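Side-chain contacts in catechol 1,2 dioxygenase (Acinetobacter radioresistens, PDB 2XSU), which probably catalyses the iron(III)-dependent intradiol cleavage of catechol by dioxygen to cis,cis-muconate, an early step of the beta-ketoadipate pathway: residues 110-115 and 227-232; 123-128 and 156-161; 141-144 and 150-153; 92-97 and 234-239. The protein carries 1 engineered substitution. All blocks are in the same frame, centred on the assembly; numbering follows the deposited sequence.

The four contacts follow one another like brackets: contact 4 opens first along the chain and closes last, enclosing contact 1, which encloses contact 2, which encloses contact 3. All reach the same mixed beta sheet. Contacts 1 and 2 have centres about 11 Å apart and sit on the neighbouring strands 221-231 and 155-159, beside the iron site. Contact 3, its centre about 17 Å from that of contact 1, lies where strand 136-145 gives way to a loop. Between centres, contact 4 is also about 17 Å from contact 1, but about 26 Å from contact 2; it ties helix 82-96 to the approach to strand 238-244, so the amino-terminal helices are joined to the iron-bearing beta domain.

Contact 1 (110-115 and 227-232); sequences PLYVAG and HYFVSA. With FE (Fe (III) ion), chain B.
The backbones that carry Tyr112 and Phe229 keep their distance, the nearest CA atoms, those of Tyr112 and His227, being 8.7 Å apart. Segment 227-232 is largely strand, whereas 110-115 is loop leading into a weakly bonded strand, and the gap is bridged by two aromatic side chains, Tyr112 and Phe229. Tyr112 reaches across with CG anti to its own N (chi1 178°) and presents a ring face to Phe229. The CE2-CD2 side of Phe229 leans on that face, CE2 standing over its centre, 3.3 Å above the plane, and 3.4 Å from Tyr112 CD1. The rings form a T-shaped pair, Phe229 giving the edge and Tyr112 the face, with centroids 4.8 Å apart and planes inclined at 69°. Such a pair sets edge hydrogens of one ring against the pi cloud of the other. Tyrosine adds a polar end: Tyr112 OH is hydrogen-bonded to Glu157, which fixes the ring at its far side, while Lys237 makes a cation-pi contact with Phe229.

Two residues before Phe229 on the strand, His227 also directs its CB toward the loop, but its ring serves the metal. His227 NE2 binds the iron(III) ion at 2.1 Å; a water molecule, Tyr167, Tyr201 and His225 complete the ligands. Trp159 of strand 155-159 links pair and site, meeting Tyr112 edge-to-face and stacking on His227. Strand 221-231 runs between strands 155-159 and 238-244, and Tyr112, lying against its Phe229, just precedes strand 113-114, which pairs in parallel with 310-311.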
# COMPACT_ATOMS: atom_id res chain seq x y z
N PRO A 110 -14.51 -7.61 -1.83
CA PRO A 110 -13.42 -8.19 -1.08
C PRO A 110 -13.82 -9.22 -0.03
O PRO A 110 -12.95 -9.60 0.79
CB PRO A 110 -12.81 -6.96 -0.39
CG PRO A 110 -13.98 -6.10 -0.09
CD PRO A 110 -14.95 -6.32 -1.27
N LEU A 111 -15.07 -9.69 -0.05
CA LEU A 111 -15.58 -10.44 1.12
C LEU A 111 -15.99 -11.90 0.84
O LEU A 111 -16.69 -12.54 1.67
CB LEU A 111 -16.74 -9.67 1.79
CG LEU A 111 -16.41 -8.22 2.18
CD1 LEU A 111 -17.66 -7.53 2.77
CD2 LEU A 111 -15.21 -8.14 3.13
N TYR A 112 -15.54 -12.46 -0.28
CA TYR A 112 -15.72 -13.91 -0.48
C TYR A 112 -14.93 -14.72 0.53
O TYR A 112 -13.80 -14.36 0.89
CB TYR A 112 -15.33 -14.31 -1.90
CG TYR A 112 -15.42 -15.81 -2.17
CD1 TYR A 112 -16.66 -16.42 -2.41
CD2 TYR A 112 -14.27 -16.60 -2.19
CE1 TYR A 112 -16.74 -17.80 -2.66
CE2 TYR A 112 -14.32 -17.96 -2.45
CZ TYR A 112 -15.55 -18.57 -2.69
OH TYR A 112 -15.60 -19.93 -2.96
N VAL A 113 -15.54 -15.82 1.00
CA VAL A 113 -14.84 -16.80 1.86
C VAL A 113 -15.03 -18.23 1.28
O VAL A 113 -16.16 -18.67 1.11
CB VAL A 113 -15.29 -16.73 3.34
CG1 VAL A 113 -14.48 -17.77 4.19
CG2 VAL A 113 -15.14 -15.30 3.89
N ALA A 114 -13.94 -18.96 1.00
CA ALA A 114 -14.03 -20.31 0.47
C ALA A 114 -14.32 -21.30 1.61
O ALA A 114 -13.93 -21.03 2.74
CB ALA A 114 -12.72 -20.69 -0.24
N GLY A 115 -15.02 -22.38 1.28
CA GLY A 115 -15.33 -23.48 2.23
C GLY A 115 -16.78 -23.57 2.70
O GLY A 115 -17.08 -24.31 3.65
N HIS A 227 -24.13 -11.61 -3.92
CA HIS A 227 -23.01 -11.98 -4.78
C HIS A 227 -23.16 -13.39 -5.33
O HIS A 227 -23.67 -14.27 -4.62
CB HIS A 227 -21.73 -11.97 -3.92
CG HIS A 227 -21.30 -10.62 -3.44
ND1 HIS A 227 -20.54 -9.79 -4.22
CD2 HIS A 227 -21.48 -9.97 -2.26
CE1 HIS A 227 -20.28 -8.67 -3.56
NE2 HIS A 227 -20.86 -8.74 -2.37
N TYR A 228 -22.63 -13.63 -6.54
CA TYR A 228 -22.61 -14.95 -7.17
C TYR A 228 -21.27 -15.27 -7.82
O TYR A 228 -20.72 -14.44 -8.54
CB TYR A 228 -23.63 -14.99 -8.31
CG TYR A 228 -25.07 -15.14 -7.94
CD1 TYR A 228 -25.76 -14.07 -7.35
CD2 TYR A 228 -25.77 -16.33 -8.23
CE1 TYR A 228 -27.11 -14.21 -7.02
CE2 TYR A 228 -27.14 -16.46 -7.91
CZ TYR A 228 -27.79 -15.38 -7.31
OH TYR A 228 -29.11 -15.46 -6.97
N PHE A 229 -20.76 -16.49 -7.56
CA PHE A 229 -19.90 -17.18 -8.55
C PHE A 229 -20.74 -18.30 -9.16
O PHE A 229 -21.38 -19.06 -8.41
CB PHE A 229 -18.68 -17.88 -7.93
CG PHE A 229 -17.58 -16.97 -7.44
CD1 PHE A 229 -17.07 -15.93 -8.24
CD2 PHE A 229 -16.99 -17.19 -6.19
CE1 PHE A 229 -16.02 -15.11 -7.79
CE2 PHE A 229 -15.94 -16.39 -5.74
CZ PHE A 229 -15.46 -15.34 -6.54
N VAL A 230 -20.74 -18.45 -10.49
CA VAL A 230 -21.42 -19.59 -11.13
C VAL A 230 -20.41 -20.27 -12.03
O VAL A 230 -19.76 -19.63 -12.84
CB VAL A 230 -22.70 -19.18 -11.90
CG1 VAL A 230 -23.47 -20.47 -12.40
CG2 VAL A 230 -23.63 -18.31 -11.00
N SER A 231 -20.26 -21.59 -11.88
CA SER A 231 -19.29 -22.32 -12.71
C SER A 231 -19.86 -23.68 -13.08
O SER A 231 -20.70 -24.20 -12.34
CB SER A 231 -17.95 -22.48 -11.97
OG SER A 231 -18.06 -23.18 -10.74
N ALA A 232 -19.39 -24.25 -14.20
CA ALA A 232 -19.82 -25.59 -14.63
C ALA A 232 -18.84 -26.12 -15.68
O ALA A 232 -18.32 -25.34 -16.47
CB ALA A 232 -21.19 -25.54 -15.21
FE FE B . -21.08 -7.23 -0.95
O HOH W 1 -18.96 -6.87 -0.86

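Contact 2 (123-128 and 156-161); sequences ARMDDG and VEVWHA
The imidazole of His160 meets Met125 obliquely: the methyl carbon Met125 CE lies 3.7 Å from His160 CD2, on the side of the ring that also carries NE2. Met125 SD is 5.0 Å from the centroid of the His160 ring and 73° off its normal, a slanted Met-aromatic contact. Both ring nitrogens have polar partners. His160 ND1 donates to Ala161 O at 2.8 Å, with the acceptor close to the ring plane, and NE2 is hydrogen-bonded to Thr195; together these fix the ring's rotation. The other flat group, the guanidinium of Arg124, has the carboxylate of Asp126 at its edge. Arg124 grips it side-on, NE to OD1 and NH2 to OD2 (2.9 Å), a salt bridge within segment 123-128, two residues apart.

Across the segments themselves the contact is apolar apart from the imidazole. Strand 122-124 pairs with 190-196, strand 155-159 with 180-184 and 221-231, and Met125 is turned inward among them, within the beta-sandwich fold of intradiol dioxygenases. Its chain runs extended through chi2, then bends at chi3 (65°), which swings CE onto the CG2 methyl of Val158: Met125 CE to Val158 CG2 is 3.6 Å. The two side chains cross at about a right angle. The backbones come no nearer than 8.6 Å (CA of Met125 to CA of Trp159), and a long, unbranched methionine crosses that distance to Val158 and His160, while a beta-branched valine offers a compact methyl that fits an extended strand. Trp159, next along, turns its side chain the other way, toward the iron site.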
# COMPACT_ATOMS: atom_id res chain seq x y z
N ALA A 123 -30.73 -24.68 -0.55
CA ALA A 123 -30.01 -24.41 0.70
C ALA A 123 -30.74 -23.36 1.48
O ALA A 123 -31.25 -22.39 0.89
CB ALA A 123 -28.61 -23.92 0.43
N ARG A 124 -30.77 -23.51 2.80
CA ARG A 124 -31.14 -22.39 3.66
C ARG A 124 -29.86 -21.69 4.08
O ARG A 124 -28.96 -22.31 4.61
CB ARG A 124 -31.98 -22.81 4.88
CG ARG A 124 -32.25 -21.61 5.77
CD ARG A 124 -33.33 -21.83 6.81
NE ARG A 124 -33.51 -20.62 7.59
CZ ARG A 124 -34.38 -20.49 8.59
NH1 ARG A 124 -35.19 -21.50 8.93
NH2 ARG A 124 -34.43 -19.35 9.26
N MET A 125 -29.75 -20.39 3.78
CA MET A 125 -28.51 -19.62 4.00
C MET A 125 -28.35 -19.03 5.39
O MET A 125 -27.22 -18.77 5.83
CB MET A 125 -28.45 -18.49 2.97
CG MET A 125 -28.43 -18.96 1.51
SD MET A 125 -28.23 -17.55 0.38
CE MET A 125 -26.59 -17.01 0.85
N ASP A 126 -29.46 -18.76 6.09
CA ASP A 126 -29.37 -18.09 7.39
C ASP A 126 -29.58 -19.05 8.56
O ASP A 126 -30.18 -20.11 8.39
CB ASP A 126 -30.42 -16.97 7.51
CG ASP A 126 -31.85 -17.51 7.57
OD1 ASP A 126 -32.32 -18.08 6.57
OD2 ASP A 126 -32.50 -17.32 8.63
N ASP A 127 -29.09 -18.64 9.73
CA ASP A 127 -29.17 -19.46 10.95
C ASP A 127 -30.45 -19.17 11.75
O ASP A 127 -30.69 -19.76 12.80
CB ASP A 127 -27.90 -19.30 11.80
CG ASP A 127 -27.70 -17.88 12.34
OD1 ASP A 127 -28.57 -17.00 12.17
OD2 ASP A 127 -26.63 -17.62 12.95
N GLY A 128 -31.30 -18.27 11.24
CA GLY A 128 -32.55 -17.93 11.92
C GLY A 128 -32.42 -16.95 13.08
O GLY A 128 -33.43 -16.59 13.72
N VAL A 156 -23.44 -22.96 -7.88
CA VAL A 156 -23.94 -21.60 -7.64
C VAL A 156 -23.49 -21.19 -6.25
O VAL A 156 -23.99 -21.72 -5.24
CB VAL A 156 -25.48 -21.53 -7.77
CG1 VAL A 156 -25.98 -20.08 -7.49
CG2 VAL A 156 -25.91 -21.99 -9.17
N GLU A 157 -22.52 -20.27 -6.17
CA GLU A 157 -22.00 -19.83 -4.89
C GLU A 157 -22.56 -18.48 -4.58
O GLU A 157 -22.42 -17.58 -5.40
CB GLU A 157 -20.47 -19.76 -4.92
CG GLU A 157 -19.81 -21.09 -5.23
CD GLU A 157 -18.31 -20.99 -5.13
OE1 GLU A 157 -17.81 -20.78 -4.00
OE2 GLU A 157 -17.64 -21.16 -6.19
N VAL A 158 -23.22 -18.35 -3.42
CA VAL A 158 -23.87 -17.07 -3.03
C VAL A 158 -23.38 -16.61 -1.66
O VAL A 158 -23.14 -17.43 -0.74
CB VAL A 158 -25.43 -17.17 -3.07
CG1 VAL A 158 -25.92 -17.15 -4.51
CG2 VAL A 158 -25.89 -18.45 -2.41
N TRP A 159 -23.18 -15.30 -1.53
CA TRP A 159 -22.92 -14.70 -0.23
C TRP A 159 -23.52 -13.31 -0.17
O TRP A 159 -23.58 -12.60 -1.18
CB TRP A 159 -21.40 -14.74 0.13
CG TRP A 159 -20.43 -13.87 -0.73
CD1 TRP A 159 -19.82 -12.71 -0.34
CD2 TRP A 159 -19.93 -14.16 -2.06
NE1 TRP A 159 -19.00 -12.24 -1.36
CE2 TRP A 159 -19.04 -13.11 -2.42
CE3 TRP A 159 -20.18 -15.18 -2.99
CZ2 TRP A 159 -18.40 -13.05 -3.68
CZ3 TRP A 159 -19.54 -15.15 -4.24
CH2 TRP A 159 -18.65 -14.07 -4.58
N HIS A 160 -23.97 -12.92 1.02
CA HIS A 160 -24.58 -11.58 1.19
C HIS A 160 -24.59 -11.15 2.67
O HIS A 160 -24.27 -11.96 3.57
CB HIS A 160 -25.98 -11.53 0.55
CG HIS A 160 -27.05 -12.30 1.27
ND1 HIS A 160 -27.64 -11.87 2.45
CD2 HIS A 160 -27.68 -13.46 0.93
CE1 HIS A 160 -28.57 -12.75 2.81
NE2 HIS A 160 -28.63 -13.71 1.90
N ALA A 161 -24.94 -9.88 2.88
CA ALA A 161 -25.00 -9.25 4.20
C ALA A 161 -26.25 -9.59 5.01
O ALA A 161 -27.34 -9.91 4.45
CB ALA A 161 -24.87 -7.73 4.08

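Contact 3 (141-144 and 150-153); sequences GTVT and IIEG
Ile150 comes back against Thr144 after a short turn, and the two CA atoms are 4.4 Å apart at a single beta bridge. Its methyl CG2 touches Thr142 CG2 at 3.8 Å, the side chains crossing at a slant, while Thr144 CG2 packs on the CA of Ile150 at 4.1 Å. With CG1 lodged between the backbone N and the carbonyl carbon (chi1 67°), Ile150 sends its longer branch away from the strand, toward the exposed side; only the shorter methyl joins the threonine methyls. Threonine suits a partly exposed strand face because it is beta-branched and carries a methyl that packs as well as a polar hydroxyl.

Ile151 does most of the inward work. Its N-H donates to Val143 O, N to O 2.9 Å, at 158° and with the nitrogen tilted 23° out of the carbonyl plane. The side chain then turns the other way from that of Ile150: Ile151 CD1 lies 3.6 Å from Thr144 C, beside the peptide carbonyl, and 4.2 Å from Val143 CG1. Valine and isoleucine, both beta-branched and apolar, fit this buried side, where Leu293 and Tyr235 also pack on Ile151. Its carbonyl oxygen is hydrogen-bonded to Thr185.

At Glu152 the chain turns its side chain away from the strand, as befits an exposed carboxylate, and Gly153 follows with a positive phi that glycine accepts readily. Thr144 and Ile150 thus form a single antiparallel, non-hydrogen-bonded bridge, with the Ile151-Val143 bond next to it, closing the connection between strands 136-145 and 155-159 in the beta sandwich of the intradiol dioxygenases.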
# COMPACT_ATOMS: atom_id res chain seq x y z
N GLY A 141 -33.76 -19.65 -9.34
CA GLY A 141 -33.42 -19.46 -10.73
C GLY A 141 -33.05 -20.76 -11.41
O GLY A 141 -32.86 -21.78 -10.75
N THR A 142 -32.96 -20.68 -12.73
CA THR A 142 -32.50 -21.77 -13.56
C THR A 142 -31.18 -21.34 -14.20
O THR A 142 -31.05 -20.18 -14.63
CB THR A 142 -33.55 -22.06 -14.65
OG1 THR A 142 -34.82 -22.34 -14.03
CG2 THR A 142 -33.13 -23.28 -15.53
N VAL A 143 -30.23 -22.27 -14.28
CA VAL A 143 -28.96 -22.01 -14.95
C VAL A 143 -29.01 -22.71 -16.31
O VAL A 143 -29.26 -23.91 -16.38
CB VAL A 143 -27.75 -22.49 -14.12
CG1 VAL A 143 -26.41 -22.20 -14.86
CG2 VAL A 143 -27.76 -21.81 -12.72
N THR A 144 -28.79 -21.93 -17.37
CA THR A 144 -28.90 -22.45 -18.74
C THR A 144 -27.70 -22.03 -19.58
O THR A 144 -26.90 -21.16 -19.18
CB THR A 144 -30.18 -21.94 -19.45
OG1 THR A 144 -30.15 -20.50 -19.57
CG2 THR A 144 -31.44 -22.37 -18.72
N ILE A 150 -31.05 -26.36 -20.07
CA ILE A 150 -30.67 -26.43 -18.65
C ILE A 150 -29.28 -27.06 -18.42
O ILE A 150 -28.83 -27.93 -19.20
CB ILE A 150 -31.79 -27.06 -17.76
CG1 ILE A 150 -32.00 -28.55 -18.09
CG2 ILE A 150 -33.10 -26.30 -17.91
CD1 ILE A 150 -31.15 -29.51 -17.27
N ILE A 151 -28.59 -26.59 -17.39
CA ILE A 151 -27.31 -27.13 -16.95
C ILE A 151 -27.48 -27.73 -15.55
O ILE A 151 -27.72 -27.00 -14.57
CB ILE A 151 -26.17 -26.07 -16.92
CG1 ILE A 151 -25.99 -25.44 -18.31
CG2 ILE A 151 -24.86 -26.67 -16.43
CD1 ILE A 151 -25.04 -24.19 -18.33
N GLU A 152 -27.36 -29.06 -15.46
CA GLU A 152 -27.40 -29.77 -14.18
C GLU A 152 -26.00 -29.84 -13.56
O GLU A 152 -25.02 -30.08 -14.27
CB GLU A 152 -27.97 -31.20 -14.35
CG GLU A 152 -27.94 -32.05 -13.04
CD GLU A 152 -28.46 -33.49 -13.21
OE1 GLU A 152 -28.46 -34.00 -14.36
OE2 GLU A 152 -28.88 -34.12 -12.20
N GLY A 153 -25.90 -29.62 -12.24
CA GLY A 153 -24.63 -29.72 -11.53
C GLY A 153 -23.75 -28.48 -11.57
O GLY A 153 -22.60 -28.51 -11.12

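Contact 4 (92-97 and 234-239); sequences EADAKA and GYRKLT
Asp94 and Arg236 make the whole of this contact, reaching toward each other from opposite directions while the CA atoms nearest across it, their own, stay 11.4 Å apart. The tight part is a bidentate, end-on salt bridge. Arg236 NH2 donates to Asp94 OD1 at 3.0 Å, and the straighter bond runs from NH1 to OD2 at 3.1 Å (167°). The planes of the two groups stand 70° apart, and both nitrogens approach from above the carboxylate plane rather than within it. A bend at chi3 (79°) turns the guanidinium of Arg236 toward the helix; a long arginine with two terminal nitrogens suits the gap and reaches both oxygens. Asp94 is buried, and Arg105 bridges its OD2 as well, which would favour the charged carboxylate, while Arg236 NH2 also reaches Pro301 O.

On the looser side, Ala95 and Lys96 are on the exposed side of the helix, with Lys96 NZ hydrogen-bonded to His6 of the second subunit, part of a histidine run that is probably a purification tag. The salt bridge thus joins the end of helix 82-96, in the amino-terminal helical region, to the loop that enters strand 238-244, which lies between strands 221-231 and 263-269.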
# COMPACT_ATOMS: atom_id res chain seq x y z
N GLU A 92 -14.58 -5.49 -22.72
CA GLU A 92 -14.07 -5.07 -24.04
C GLU A 92 -13.23 -6.15 -24.70
O GLU A 92 -13.34 -6.36 -25.93
CB GLU A 92 -13.31 -3.74 -23.95
CG GLU A 92 -12.99 -3.13 -25.32
CD GLU A 92 -14.17 -2.41 -26.00
OE1 GLU A 92 -15.31 -2.42 -25.50
OE2 GLU A 92 -13.93 -1.81 -27.07
N ALA A 93 -12.40 -6.85 -23.90
CA ALA A 93 -11.68 -8.03 -24.41
C ALA A 93 -12.63 -9.10 -24.94
O ALA A 93 -12.38 -9.71 -26.00
CB ALA A 93 -10.76 -8.62 -23.33
N ASP A 94 -13.75 -9.33 -24.23
CA ASP A 94 -14.73 -10.34 -24.65
C ASP A 94 -15.42 -9.91 -25.93
O ASP A 94 -15.61 -10.74 -26.85
CB ASP A 94 -15.78 -10.60 -23.57
CG ASP A 94 -15.27 -11.50 -22.45
OD1 ASP A 94 -14.13 -12.04 -22.45
OD2 ASP A 94 -16.05 -11.62 -21.48
N ALA A 95 -15.75 -8.62 -26.03
CA ALA A 95 -16.36 -8.10 -27.27
C ALA A 95 -15.43 -8.33 -28.46
O ALA A 95 -15.89 -8.75 -29.55
CB ALA A 95 -16.71 -6.62 -27.15
N LYS A 96 -14.15 -8.04 -28.28
CA LYS A 96 -13.18 -8.20 -29.38
C LYS A 96 -12.97 -9.68 -29.74
O LYS A 96 -12.51 -10.00 -30.85
CB LYS A 96 -11.86 -7.51 -29.05
CG LYS A 96 -11.97 -5.99 -29.16
CD LYS A 96 -10.80 -5.24 -28.51
CE LYS A 96 -11.03 -3.74 -28.54
NZ LYS A 96 -9.91 -3.02 -27.83
N ALA A 97 -13.32 -10.57 -28.82
CA ALA A 97 -13.32 -12.02 -29.11
C ALA A 97 -14.61 -12.54 -29.75
O ALA A 97 -14.70 -13.73 -30.11
CB ALA A 97 -12.99 -12.80 -27.80
N GLY A 234 -17.20 -27.11 -18.91
CA GLY A 234 -17.48 -26.69 -20.27
C GLY A 234 -17.96 -25.26 -20.47
O GLY A 234 -18.18 -24.83 -21.61
N TYR A 235 -18.16 -24.55 -19.36
CA TYR A 235 -18.65 -23.16 -19.40
C TYR A 235 -17.70 -22.16 -18.74
O TYR A 235 -16.90 -22.52 -17.85
CB TYR A 235 -20.05 -23.06 -18.76
CG TYR A 235 -21.08 -23.85 -19.54
CD1 TYR A 235 -21.82 -23.25 -20.57
CD2 TYR A 235 -21.30 -25.21 -19.27
CE1 TYR A 235 -22.75 -23.99 -21.31
CE2 TYR A 235 -22.22 -25.95 -20.00
CZ TYR A 235 -22.94 -25.34 -21.01
OH TYR A 235 -23.86 -26.06 -21.75
N ARG A 236 -17.79 -20.91 -19.20
CA ARG A 236 -16.99 -19.82 -18.64
C ARG A 236 -17.50 -19.47 -17.24
O ARG A 236 -18.69 -19.22 -17.08
CB ARG A 236 -17.09 -18.59 -19.54
CG ARG A 236 -16.74 -18.83 -21.01
CD ARG A 236 -16.71 -17.50 -21.77
NE ARG A 236 -15.48 -16.73 -21.55
CZ ARG A 236 -15.45 -15.40 -21.44
NH1 ARG A 236 -16.57 -14.69 -21.44
NH2 ARG A 236 -14.29 -14.77 -21.29
N LYS A 237 -16.60 -19.41 -16.26
CA LYS A 237 -16.97 -19.01 -14.88
C LYS A 237 -17.46 -17.56 -14.87
O LYS A 237 -16.91 -16.69 -15.56
CB LYS A 237 -15.79 -19.15 -13.93
CG LYS A 237 -16.18 -18.93 -12.46
CD LYS A 237 -15.04 -19.34 -11.54
CE LYS A 237 -15.47 -19.29 -10.06
NZ LYS A 237 -14.47 -20.01 -9.20
N LEU A 238 -18.49 -17.34 -14.07
CA LEU A 238 -19.14 -16.04 -13.99
C LEU A 238 -19.04 -15.47 -12.59
O LEU A 238 -19.35 -16.15 -11.62
CB LEU A 238 -20.61 -16.14 -14.38
CG LEU A 238 -21.50 -14.89 -14.20
CD1 LEU A 238 -21.04 -13.75 -15.11
CD2 LEU A 238 -22.96 -15.20 -14.45
N THR A 239 -18.60 -14.21 -12.51
CA THR A 239 -18.65 -13.44 -11.26
C THR A 239 -19.71 -12.37 -11.45
O THR A 239 -19.62 -11.55 -12.36
CB THR A 239 -17.29 -12.76 -10.95
OG1 THR A 239 -16.27 -13.76 -10.81
CG2 THR A 239 -17.39 -11.90 -9.64